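Local coordinates for putative uncharacterized protein (Toxoplasma gondii, PDB 4FBD), which is a conserved hypothetical protein of unknown function, belonging to the DUF3228 family and forming an assembly of two copies, at residues R30-P33 / A34-P37; V70-L73 / V74-A78; L106-T109 / A110-H114; A198-T201 / M202-T206; V215-R219 / E220-A224. One frame throughout, in Å; residues are numbered along the deposited sequence. Where two conformers were deposited one is given.

Contact 1 (R30-P33 / A34-P37)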
loop_
_atom_site.group_PDB
_atom_site.type_symbol
_atom_site.label_atom_id
_atom_site.label_comp_id
_atom_site.label_asym_id
_atom_site.label_seq_id
_atom_site.Cartn_x
_atom_site.Cartn_y
_atom_site.Cartn_z
ATOM N N ARG A 30 22.482 30.777 7.256
ATOM C CA ARG A 30 21.589 29.888 8.050
ATOM C C ARG A 30 22.332 29.309 9.248
ATOM O O ARG A 30 23.157 28.411 9.074
ATOM C CB ARG A 30 21.111 28.724 7.188
ATOM C CG ARG A 30 20.346 29.094 5.931
ATOM C CD ARG A 30 20.070 27.824 5.132
ATOM N NE ARG A 30 19.158 28.029 4.006
ATOM C CZ ARG A 30 18.758 27.067 3.167
ATOM N NH1 ARG A 30 19.192 25.812 3.302
ATOM N NH2 ARG A 30 17.921 27.364 2.180
ATOM N N PRO A 31 22.068 29.813 10.470
ATOM C CA PRO A 31 21.207 30.900 10.912
ATOM C C PRO A 31 21.973 31.964 11.704
ATOM O O PRO A 31 23.161 31.799 11.987
ATOM C CB PRO A 31 20.197 30.189 11.830
ATOM C CG PRO A 31 20.785 28.783 12.079
ATOM C CD PRO A 31 22.185 28.823 11.548
ATOM N N ALA A 32 21.273 33.037 12.071
ATOM C CA ALA A 32 21.874 34.157 12.793
ATOM C C ALA A 32 22.398 33.763 14.167
ATOM O O ALA A 32 21.745 33.017 14.887
ATOM C CB ALA A 32 20.865 35.300 12.930
ATOM N N PRO A 33 23.581 34.276 14.541
ATOM C CA PRO A 33 24.153 33.985 15.858
ATOM C C PRO A 33 23.154 34.204 17.002
ATOM O O PRO A 33 23.203 33.489 18.009
ATOM C CB PRO A 33 25.308 34.983 15.960
ATOM C CG PRO A 33 25.728 35.220 14.554
ATOM C CD PRO A 33 24.493 35.083 13.707
ATOM N N ALA A 34 22.275 35.196 16.841
ATOM C CA ALA A 34 21.240 35.504 17.833
ATOM C C ALA A 34 20.162 34.421 17.820
ATOM O O ALA A 34 19.452 34.230 18.807
ATOM C CB ALA A 34 20.629 36.873 17.566
ATOM N N ASP A 35 20.043 33.719 16.694
ATOM C CA ASP A 35 19.101 32.610 16.559
ATOM C C ASP A 35 19.811 31.272 16.911
ATOM O O ASP A 35 19.538 30.217 16.320
ATOM C CB ASP A 35 18.497 32.599 15.142
ATOM C CG ASP A 35 17.760 33.914 14.802
ATOM O OD1 ASP A 35 17.847 34.882 15.597
ATOM O OD2 ASP A 35 17.099 33.982 13.742
ATOM N N LEU A 36 20.741 31.360 17.866
ATOM C CA LEU A 36 21.488 30.221 18.398
ATOM C C LEU A 36 21.826 30.527 19.852
ATOM O O LEU A 36 21.984 31.678 20.223
ATOM C CB LEU A 36 22.771 29.940 17.607
ATOM C CG LEU A 36 22.647 29.356 16.195
ATOM C CD1 LEU A 36 24.008 29.217 15.554
ATOM C CD2 LEU A 36 21.942 28.014 16.203
ATOM N N PRO A 37 21.965 29.504 20.686
ATOM C CA PRO A 37 21.866 28.084 20.401
ATOM C C PRO A 37 20.443 27.586 20.183
ATOM O O PRO A 37 19.475 28.310 20.413
ATOM C CB PRO A 37 22.405 27.453 21.677
ATOM C CG PRO A 37 21.999 28.418 22.750
ATOM C CD PRO A 37 22.086 29.769 22.132
#
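Asp35 N donates to Ala32 O at 2.6 Å, the shorter of the two backbone bonds that fold this piece of chain back on itself. The bond is bent, 133° at the hydrogen, and its donor stands well above the plane of the Ala32 carbonyl instead of lying on a lone pair. One residue further on, Leu36 N reaches Pro33 O at 3.3 Å, but this second bond is weak. Each joins residues three apart, and Pro33 and Ala34, at the corners of the first, have the backbone angles of a type I beta turn. The result is two overlapping turns in the loop that leads into strand 39-40, bracketed by cis peptide bonds before Pro31 and before Pro37. Pro33 suits the corner because its ring already fixes phi near the value such a turn needs. Arg30, at the far end, has a weak hydrogen bond from NH1 to Phe82 O.

The side chains pack outward from this core. Asp35 lays its carboxylate flat against the Ala32 methyl: Ala32 CB sits over the face, 3.9 Å from Asp35 CG, with both carboxylate oxygens at nearly the same range. The first torsion of Asp35 (chi1 -59°) sets CG beside its own backbone N, which is the side on which Ala32 lies. On Leu36, CB packs on Pro33 O at 3.6 Å and CG on Ala32 O at 4.0 Å. More loosely, Leu36 CD2 comes to 4.4 Å from Pro31 CG, and the Pro31 ring also borders Asp35, CB to CB at 4.4 Å.

Contact 2 (V70-L73 / V74-A78)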
loop_
_atom_site.group_PDB
_atom_site.type_symbol
_atom_site.label_atom_id
_atom_site.label_comp_id
_atom_site.label_asym_id
_atom_site.label_seq_id
_atom_site.Cartn_x
_atom_site.Cartn_y
_atom_site.Cartn_z
ATOM N N VAL A 70 24.735 18.943 20.720
ATOM C CA VAL A 70 24.150 19.376 19.450
ATOM C C VAL A 70 24.686 20.760 19.121
ATOM O O VAL A 70 25.206 20.996 18.026
ATOM C CB VAL A 70 22.625 19.469 19.506
ATOM C CG1 VAL A 70 22.107 20.338 18.359
ATOM C CG2 VAL A 70 22.018 18.091 19.484
ATOM N N ASN A 71 24.562 21.677 20.073
ATOM C CA ASN A 71 25.067 23.037 19.874
ATOM C C ASN A 71 26.579 23.101 19.617
ATOM O O ASN A 71 27.047 23.883 18.789
ATOM C CB ASN A 71 24.626 23.918 21.044
ATOM C CG ASN A 71 23.164 24.301 20.927
ATOM O OD1 ASN A 71 22.741 24.817 19.890
ATOM N ND2 ASN A 71 22.389 24.046 21.963
ATOM N N GLU A 72 27.338 22.256 20.307
ATOM C CA GLU A 72 28.780 22.177 20.091
ATOM C C GLU A 72 29.068 21.651 18.690
ATOM O O GLU A 72 29.923 22.191 17.984
ATOM C CB GLU A 72 29.426 21.239 21.094
ATOM C CG GLU A 72 30.936 21.199 20.999
ATOM C CD GLU A 72 31.566 20.315 22.079
ATOM O OE1 GLU A 72 32.417 20.822 22.845
ATOM O OE2 GLU A 72 31.182 19.130 22.181
ATOM N N LEU A 73 28.383 20.580 18.296
ATOM C CA LEU A 73 28.590 20.037 16.966
ATOM C C LEU A 73 28.256 21.058 15.882
ATOM O O LEU A 73 28.925 21.108 14.854
ATOM C CB LEU A 73 27.785 18.755 16.753
ATOM C CG LEU A 73 28.366 17.551 17.508
ATOM C CD1 LEU A 73 27.440 16.332 17.485
ATOM C CD2 LEU A 73 29.750 17.184 16.949
ATOM N N VAL A 74 27.248 21.891 16.134
ATOM C CA VAL A 74 26.810 22.896 15.171
ATOM C C VAL A 74 27.797 24.023 14.993
ATOM O O VAL A 74 28.200 24.322 13.869
ATOM C CB VAL A 74 25.434 23.467 15.558
ATOM C CG1 VAL A 74 25.125 24.712 14.751
ATOM C CG2 VAL A 74 24.362 22.396 15.355
ATOM N N THR A 75 28.197 24.652 16.093
ATOM C CA THR A 75 29.148 25.757 16.017
ATOM C C THR A 75 30.571 25.317 15.626
ATOM O O THR A 75 31.329 26.125 15.102
ATOM C CB THR A 75 29.139 26.625 17.316
ATOM O OG1 THR A 75 29.181 25.777 18.454
ATOM C CG2 THR A 75 27.859 27.465 17.412
ATOM N N ARG A 76 30.939 24.053 15.848
ATOM C CA ARG A 76 32.270 23.586 15.421
ATOM C C ARG A 76 32.372 23.399 13.906
ATOM O O ARG A 76 33.278 23.949 13.274
ATOM C CB ARG A 76 32.700 22.274 16.097
ATOM C CG ARG A 76 33.196 22.431 17.539
ATOM C CD ARG A 76 34.061 21.232 18.003
ATOM N NE ARG A 76 33.382 19.925 18.032
ATOM C CZ ARG A 76 33.405 19.006 17.058
ATOM N NH1 ARG A 76 32.764 17.851 17.224
ATOM N NH2 ARG A 76 34.065 19.214 15.924
ATOM N N ASP A 77 31.461 22.612 13.334
ATOM C CA ASP A 77 31.467 22.324 11.892
ATOM C C ASP A 77 30.627 23.321 11.047
ATOM O O ASP A 77 29.381 23.288 11.034
ATOM C CB ASP A 77 30.985 20.878 11.632
ATOM C CG ASP A 77 31.162 20.443 10.163
ATOM O OD1 ASP A 77 31.660 21.239 9.317
ATOM O OD2 ASP A 77 30.808 19.290 9.852
ATOM N N ALA A 78 31.335 24.173 10.322
ATOM C CA ALA A 78 30.733 25.173 9.446
ATOM C C ALA A 78 29.977 24.524 8.268
ATOM O O ALA A 78 29.257 25.207 7.561
ATOM C CB ALA A 78 31.820 26.109 8.921
#
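Leu73 and Arg76 run side by side along the last turn of helix 63-76, both pointing the same way. The Leu73 methyl CD2 lies 4.1 Å from Arg76 CZ, oblique to the guanidinium. A bend in the arginine at chi3 (-62°) turns the group alongside the leucine, while Arg76 CG rests 3.3 Å from Glu72 O. The Glu72 carboxylate is near the guanidinium but makes no ion pair: Glu72 OE2 and Arg76 NE stay 4.8 Å apart.

Val74, the other well-covered residue, sits on the buried flank. Its N bonds to Val70 O at 2.9 Å, and its CG2, set beside the backbone N, meets Val70 CG1 at 4.3 Å. Both valines face strand 90-96, Val70 on Ile95 and Val74 on Leu93.

Asn71 O takes two hydrogen bonds from Thr75, from N at 3.0 Å (176° at the hydrogen) and from OG1 at 2.9 Å, arriving from opposite faces of the carbonyl plane. The Asn71 side chain points off the helix, OD1 accepting from Leu38 N. With Asp77 the chain leaves helical angles, and Asp77 OD1 accepts from Gly79 N: this is the closing turn of an amphipathic helix laid on a beta-sheet.

Contact 3 (L106-T109 / A110-H114)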
loop_
_atom_site.group_PDB
_atom_site.type_symbol
_atom_site.label_atom_id
_atom_site.label_comp_id
_atom_site.label_asym_id
_atom_site.label_seq_id
_atom_site.Cartn_x
_atom_site.Cartn_y
_atom_site.Cartn_z
ATOM N N LEU A 106 15.007 -1.123 8.248
ATOM C CA LEU A 106 16.143 -1.889 7.751
ATOM C C LEU A 106 16.026 -2.121 6.249
ATOM O O LEU A 106 14.923 -2.099 5.699
ATOM C CB LEU A 106 16.222 -3.265 8.435
ATOM C CG LEU A 106 16.597 -3.303 9.915
ATOM C CD1 LEU A 106 16.120 -4.585 10.552
ATOM C CD2 LEU A 106 18.100 -3.114 10.112
ATOM N N PRO A 107 17.165 -2.354 5.594
ATOM C CA PRO A 107 17.177 -2.647 4.178
ATOM C C PRO A 107 16.669 -4.056 3.925
ATOM O O PRO A 107 16.871 -4.956 4.751
ATOM C CB PRO A 107 18.658 -2.540 3.767
ATOM C CG PRO A 107 19.458 -2.424 5.029
ATOM C CD PRO A 107 18.515 -2.082 6.150
ATOM N N ILE A 108 15.989 -4.236 2.810
ATOM C CA ILE A 108 15.497 -5.550 2.451
ATOM C C ILE A 108 16.541 -6.132 1.539
ATOM O O ILE A 108 16.848 -5.520 0.535
ATOM C CB ILE A 108 14.157 -5.446 1.718
ATOM C CG1 ILE A 108 13.113 -4.804 2.636
ATOM C CG2 ILE A 108 13.670 -6.819 1.333
ATOM C CD1 ILE A 108 11.941 -4.210 1.888
ATOM N N THR A 109 17.117 -7.274 1.900
ATOM C CA THR A 109 18.123 -7.933 1.058
ATOM C C THR A 109 17.622 -9.305 0.619
ATOM O O THR A 109 16.580 -9.762 1.074
ATOM C CB THR A 109 19.392 -8.175 1.816
ATOM O OG1 THR A 109 19.120 -9.105 2.864
ATOM C CG2 THR A 109 19.946 -6.861 2.422
ATOM N N ALA A 110 18.373 -9.974 -0.257
ATOM C CA ALA A 110 17.976 -11.307 -0.702
ATOM C C ALA A 110 18.005 -12.278 0.490
ATOM O O ALA A 110 17.225 -13.210 0.536
ATOM C CB ALA A 110 18.884 -11.829 -1.854
ATOM N N ASP A 111 18.890 -12.041 1.454
ATOM C CA ASP A 111 18.992 -12.920 2.592
ATOM C C ASP A 111 17.948 -12.691 3.677
ATOM O O ASP A 111 17.648 -13.628 4.430
ATOM C CB ASP A 111 20.404 -12.848 3.201
ATOM C CG ASP A 111 21.462 -13.531 2.317
ATOM O OD1 ASP A 111 21.107 -14.044 1.224
ATOM O OD2 ASP A 111 22.643 -13.553 2.704
ATOM N N ASN A 112 17.376 -11.489 3.782
ATOM C CA ASN A 112 16.382 -11.262 4.828
ATOM C C ASN A 112 14.939 -11.073 4.360
ATOM O O ASN A 112 14.046 -10.981 5.170
ATOM C CB ASN A 112 16.786 -10.088 5.684
ATOM C CG ASN A 112 16.645 -8.782 4.982
ATOM O OD1 ASN A 112 15.990 -8.681 3.946
ATOM N ND2 ASN A 112 17.243 -7.761 5.547
ATOM N N GLU A 113 14.712 -11.051 3.058
ATOM C CA GLU A 113 13.389 -10.804 2.515
ATOM C C GLU A 113 12.291 -11.718 3.072
ATOM O O GLU A 113 11.149 -11.274 3.348
ATOM C CB GLU A 113 13.436 -10.950 0.995
ATOM C CG GLU A 113 12.113 -10.597 0.357
ATOM C CD GLU A 113 12.087 -10.840 -1.136
ATOM O OE1 GLU A 113 13.026 -11.480 -1.664
ATOM O OE2 GLU A 113 11.105 -10.394 -1.761
ATOM N N HIS A 114 12.617 -12.994 3.232
ATOM C CA HIS A 114 11.641 -13.949 3.724
ATOM C C HIS A 114 11.234 -13.755 5.203
ATOM O O HIS A 114 10.241 -14.344 5.664
ATOM C CB HIS A 114 12.141 -15.373 3.479
ATOM C CG HIS A 114 13.322 -15.764 4.317
ATOM N ND1 HIS A 114 14.588 -15.266 4.096
ATOM C CD2 HIS A 114 13.438 -16.645 5.344
ATOM C CE1 HIS A 114 15.437 -15.820 4.953
ATOM N NE2 HIS A 114 14.766 -16.658 5.724
#
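Thr109 OG1 is gripped by two backbone N-H groups of the turn that follows it: Asn112 N at 3.1 Å and, more weakly, Asp111 N at 3.3 Å. A chi1 of 65° holds this hydroxyl between the backbone N and carbonyl carbon of Thr109, facing the oncoming turn. The neighbouring Thr109 O draws on the same stretch, with weak bonds from Asn112 N and from Glu113 N, the latter at 3.0 Å. Hydroxyl and carbonyl of one threonine accepting together in this way make an ST motif.

Asn112 answers with its side chain. Asn112 OD1 takes the hydrogen of Thr109 N at 2.7 Å, approached from above the amide plane, 40° out of it. Together with the Asn112 N to Thr109 OG1 bond, each residue's side chain accepts from the other's backbone N-H. On the other branch, Asn112 ND2 donates to Pro107 O at 2.9 Å; this bond is nearly straight (166°) and lies in the planes of both the carbonyl and the amide. Tyr139 OH gives ND2 a second partner, so bonds on both branches fix how the amide is turned. The Pro107 bond ties the turn back to the end of strand 105-107, an outer strand of the four-stranded sheet, where Leu106 bonds to Ala233 of strand 232-235.

Beyond the polar core, Ile108 CG2 lies 4.0 Å from Asn112 OD1, the two side chains crossing at about a right angle, and 4.2 Å from Glu113 CB. The extended Glu113 side chain carries its carboxylate to the second subunit, where OE1 and OE2 bond to the hydroxyls of Ser240 and Ser241.

Contact 4 (A198-T201 / M202-T206)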
loop_
_atom_site.group_PDB
_atom_site.type_symbol
_atom_site.label_atom_id
_atom_site.label_comp_id
_atom_site.label_asym_id
_atom_site.label_seq_id
_atom_site.Cartn_x
_atom_site.Cartn_y
_atom_site.Cartn_z
ATOM N N ALA A 198 5.537 6.800 3.842
ATOM C CA ALA A 198 5.124 5.583 3.209
ATOM C C ALA A 198 4.163 5.910 2.084
ATOM O O ALA A 198 3.377 6.822 2.193
ATOM C CB ALA A 198 4.456 4.662 4.213
ATOM N N PRO A 199 4.210 5.126 1.004
ATOM C CA PRO A 199 3.291 5.322 -0.129
ATOM C C PRO A 199 1.826 5.367 0.301
ATOM O O PRO A 199 1.085 6.190 -0.177
ATOM C CB PRO A 199 3.555 4.081 -1.002
ATOM C CG PRO A 199 4.989 3.754 -0.724
ATOM C CD PRO A 199 5.146 4.011 0.756
ATOM N N ILE A 200 1.435 4.493 1.216
ATOM C CA ILE A 200 0.058 4.439 1.664
ATOM C C ILE A 200 -0.302 5.713 2.408
ATOM O O ILE A 200 -1.411 6.216 2.280
ATOM C CB ILE A 200 -0.219 3.175 2.524
ATOM C CG1 ILE A 200 -1.710 3.038 2.829
ATOM C CG2 ILE A 200 0.579 3.193 3.831
ATOM C CD1 ILE A 200 -2.571 2.759 1.611
ATOM N N THR A 201 0.640 6.263 3.152
ATOM C CA THR A 201 0.364 7.476 3.907
ATOM C C THR A 201 0.020 8.554 2.907
ATOM O O THR A 201 -0.900 9.324 3.130
ATOM C CB THR A 201 1.569 7.904 4.784
ATOM O OG1 THR A 201 1.989 6.804 5.605
ATOM C CG2 THR A 201 1.224 9.090 5.687
ATOM N N MET A 202 0.733 8.589 1.779
ATOM C CA MET A 202 0.458 9.600 0.744
ATOM C C MET A 202 -0.943 9.443 0.163
ATOM O O MET A 202 -1.637 10.440 -0.066
ATOM C CB MET A 202 1.481 9.548 -0.385
ATOM C CG MET A 202 2.910 9.903 0.044
ATOM S SD MET A 202 4.038 10.012 -1.370
ATOM C CE MET A 202 3.062 11.107 -2.415
ATOM N N LEU A 203 -1.354 8.194 -0.068
ATOM C CA LEU A 203 -2.701 7.909 -0.584
ATOM C C LEU A 203 -3.779 8.310 0.428
ATOM O O LEU A 203 -4.720 9.008 0.069
ATOM C CB LEU A 203 -2.862 6.433 -0.938
ATOM C CG LEU A 203 -1.883 5.914 -1.997
ATOM C CD1 LEU A 203 -2.102 4.432 -2.212
ATOM C CD2 LEU A 203 -2.020 6.679 -3.314
ATOM N N ARG A 204 -3.632 7.880 1.685
ATOM C CA ARG A 204 -4.613 8.221 2.725
ATOM C C ARG A 204 -4.753 9.756 2.898
ATOM O O ARG A 204 -5.824 10.243 3.262
ATOM C CB ARG A 204 -4.264 7.529 4.062
ATOM C CG ARG A 204 -5.273 7.758 5.198
ATOM C CD ARG A 204 -4.944 6.986 6.493
ATOM N NE ARG A 204 -3.535 7.128 6.854
ATOM C CZ ARG A 204 -2.631 6.150 6.840
ATOM N NH1 ARG A 204 -2.968 4.895 6.570
ATOM N NH2 ARG A 204 -1.375 6.422 7.156
ATOM N N ASN A 205 -3.680 10.504 2.634
ATOM C CA ASN A 205 -3.711 11.965 2.736
ATOM C C ASN A 205 -4.524 12.647 1.625
ATOM O O ASN A 205 -4.800 13.843 1.722
ATOM C CB ASN A 205 -2.293 12.558 2.777
ATOM C CG ASN A 205 -1.576 12.292 4.100
ATOM O OD1 ASN A 205 -2.161 11.777 5.062
ATOM N ND2 ASN A 205 -0.297 12.655 4.155
ATOM N N THR A 206 -4.887 11.907 0.575
ATOM C CA THR A 206 -5.713 12.468 -0.497
ATOM C C THR A 206 -7.198 12.268 -0.198
ATOM O O THR A 206 -8.054 12.756 -0.940
ATOM C CB THR A 206 -5.416 11.836 -1.856
ATOM O OG1 THR A 206 -5.935 10.499 -1.889
ATOM C CG2 THR A 206 -3.907 11.860 -2.138
#
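Ile200 and Arg204 are joined through the backbone by the straightest bond of this short helix: Arg204 N points at Ile200 O, 2.8 Å away and 177° at the hydrogen. The same i to i+4 step links Met202 N to Ala198 O at 3.2 Å, Leu203 N to Pro199 O, and Asn205 N to Thr201 O. Ala198 is the N-cap, and Pro199 follows it in the first turn, where the missing N-H costs the helix nothing. At the other end Leu203 O accepts twice from Thr206, from its N and from OG1 at 2.7 Å, the hydroxyl lying in the carbonyl plane.

Apolar contact is carried by Ile200 and Leu203, whose side chains cross at about a right angle with CD1 to CD1 at 4.2 Å. With CG1 of Ile200 opposite the backbone N (chi1 -172°), the ethyl branch is thrown forward along the helix, where Leu203 CD1 waits.

Among the polar side chains, Arg204 bends at chi3 (47°) and brings NH2 back to within 3.7 Å of Thr201 OG1, the hydroxyl lying oblique to the guanidinium. Its NE has a long, weak ion pair with Glu127. The Asn205 amide lies beside the same turn, CG 3.2 Å from Thr201 O.

Pro199 and Leu203 touch Tyr222 of helix 219-229, and Ile200 meets Ile200 of the second subunit, which also reaches Leu203: a short helix wedged between helix 219-229, strand 130-135 and the second subunit, with Ala198 at its N-cap and Pro199 opening its first turn.

Contact 5 (V215-R219 / E220-A224)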
loop_
_atom_site.group_PDB
_atom_site.type_symbol
_atom_site.label_atom_id
_atom_site.label_comp_id
_atom_site.label_asym_id
_atom_site.label_seq_id
_atom_site.Cartn_x
_atom_site.Cartn_y
_atom_site.Cartn_z
ATOM N N VAL A 215 -5.558 17.067 -1.111
ATOM C CA VAL A 215 -4.836 17.534 -2.300
ATOM C C VAL A 215 -4.513 16.393 -3.275
ATOM O O VAL A 215 -4.189 15.269 -2.851
ATOM C CB VAL A 215 -3.495 18.224 -1.899
ATOM C CG1 VAL A 215 -2.566 17.238 -1.146
ATOM C CG2 VAL A 215 -2.785 18.792 -3.126
ATOM N N ALA A 216 -4.587 16.685 -4.577
ATOM C CA ALA A 216 -4.276 15.690 -5.605
ATOM C C ALA A 216 -2.856 15.141 -5.398
ATOM O O ALA A 216 -1.894 15.893 -5.218
ATOM C CB ALA A 216 -4.425 16.277 -7.006
ATOM N N LEU A 217 -2.744 13.823 -5.404
ATOM C CA LEU A 217 -1.473 13.162 -5.227
ATOM C C LEU A 217 -0.360 13.720 -6.134
ATOM O O LEU A 217 -0.569 13.939 -7.328
ATOM C CB LEU A 217 -1.646 11.679 -5.556
ATOM C CG LEU A 217 -0.422 10.781 -5.399
ATOM C CD1 LEU A 217 -0.007 10.666 -3.910
ATOM C CD2 LEU A 217 -0.716 9.407 -6.002
ATOM N N ASP A 218 0.817 13.945 -5.552
ATOM C CA ASP A 218 1.995 14.356 -6.309
ATOM C C ASP A 218 2.592 13.025 -6.771
ATOM O O ASP A 218 3.351 12.399 -6.051
ATOM C CB ASP A 218 2.960 15.133 -5.419
ATOM C CG ASP A 218 4.304 15.387 -6.083
ATOM O OD1 ASP A 218 4.613 14.734 -7.110
ATOM O OD2 ASP A 218 5.069 16.229 -5.555
ATOM N N ARG A 219 2.228 12.597 -7.966
ATOM C CA ARG A 219 2.668 11.309 -8.479
ATOM C C ARG A 219 4.181 11.101 -8.490
ATOM O O ARG A 219 4.640 9.993 -8.239
ATOM C CB ARG A 219 2.002 11.048 -9.830
ATOM C CG ARG A 219 0.482 10.932 -9.640
ATOM C CD ARG A 219 -0.346 10.859 -10.920
ATOM N NE ARG A 219 -1.760 10.747 -10.570
ATOM C CZ ARG A 219 -2.430 9.603 -10.524
ATOM N NH1 ARG A 219 -1.839 8.464 -10.850
ATOM N NH2 ARG A 219 -3.704 9.599 -10.176
ATOM N N GLU A 220 4.958 12.143 -8.765
ATOM C CA GLU A 220 6.416 12.002 -8.730
ATOM C C GLU A 220 6.964 11.748 -7.329
ATOM O O GLU A 220 7.904 10.992 -7.176
ATOM C CB GLU A 220 7.101 13.170 -9.426
ATOM C CG GLU A 220 6.940 13.094 -10.941
ATOM C CD GLU A 220 7.594 14.253 -11.680
ATOM O OE1 GLU A 220 7.909 15.295 -11.050
ATOM O OE2 GLU A 220 7.782 14.125 -12.915
ATOM N N ALA A 221 6.358 12.360 -6.313
ATOM C CA ALA A 221 6.780 12.136 -4.934
ATOM C C ALA A 221 6.366 10.733 -4.542
ATOM O O ALA A 221 7.107 10.042 -3.846
ATOM C CB ALA A 221 6.174 13.180 -3.963
ATOM N N TYR A 222 5.187 10.301 -4.994
ATOM C CA TYR A 222 4.740 8.940 -4.725
ATOM C C TYR A 222 5.741 7.936 -5.305
ATOM O O TYR A 222 6.145 7.005 -4.608
ATOM C CB TYR A 222 3.326 8.683 -5.290
ATOM C CG TYR A 222 2.766 7.295 -4.982
ATOM C CD1 TYR A 222 2.057 7.033 -3.810
ATOM C CD2 TYR A 222 2.935 6.259 -5.871
ATOM C CE1 TYR A 222 1.551 5.757 -3.541
ATOM C CE2 TYR A 222 2.440 4.999 -5.613
ATOM C CZ TYR A 222 1.744 4.749 -4.452
ATOM O OH TYR A 222 1.277 3.462 -4.239
ATOM N N LYS A 223 6.142 8.101 -6.563
ATOM C CA LYS A 223 7.108 7.161 -7.161
ATOM C C LYS A 223 8.385 7.128 -6.325
ATOM O O LYS A 223 8.897 6.068 -6.022
ATOM C CB LYS A 223 7.433 7.475 -8.638
ATOM C CG LYS A 223 6.263 7.315 -9.576
ATOM C CD LYS A 223 6.657 7.170 -11.095
ATOM C CE LYS A 223 7.569 8.245 -11.623
ATOM N NZ LYS A 223 7.723 8.085 -13.113
ATOM N N ALA A 224 8.872 8.306 -5.945
ATOM C CA ALA A 224 10.070 8.422 -5.116
ATOM C C ALA A 224 9.897 7.643 -3.810
ATOM O O ALA A 224 10.804 6.916 -3.352
ATOM C CB ALA A 224 10.356 9.900 -4.807
#
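Asp218 is the N-cap of helix 219-229, and its side chain folds over the first turn to receive an N-H there. Asp218 CB begins alongside Ala221, 4.0 Å from the methyl CB. With chi1 at 170°, Asp218 CG is carried toward the helix and comes to 3.6 Å from Ala221 CB. From there the carboxylate divides: Asp218 OD1 accepts from Ala221 N at 3.1 Å in a capping bond, the donor standing above the carboxylate plane, while OD2 lies against the Ala221 methyl at 3.6 Å. The negative end so placed probably suits the positive end of the helix dipole.

The Asp218 backbone helps too. Its O takes Tyr222 N at 3.0 Å, and Ala221 N reaches the same oxygen weakly. Arg219 O continues the pattern with Lys223 N at 2.9 Å.

On the inner side, Leu217, just ahead of the helix, crosses Tyr222 of its first turn obliquely, and Leu128 of the second subunit packs on both. Tyr222 OH extends further, to a hydrogen bond with Pro129 O of that subunit. At the base of the tyrosine both methyls of Leu217 take part, CD1 lying 4.1 Å from Tyr222 CB and CD2 nearest to CB and CG.

The contacts fall into two regions and a lone outpost. Contacts 1 and 2 sit together, centres 12 Å apart, and touch where Pro37 CB packs 3.2 Å from Asn71 OD1. Contact 4, on helix 199-204, and contact 5, at the start of helix 219-229, are closer still at 9 Å between centres. Met202 joins them: its CE lies 3.4 Å from Leu217 CD1 and equally close to Tyr222 N, so the methyl touches both the loop and the first turn of helix 219-229. Contact 3 is separate, about 11 Å from contact 4 at the nearest atoms, yet contacts 3, 4 and 5 all touch the second subunit. The centres of contacts 1 and 4 are 35 Å apart.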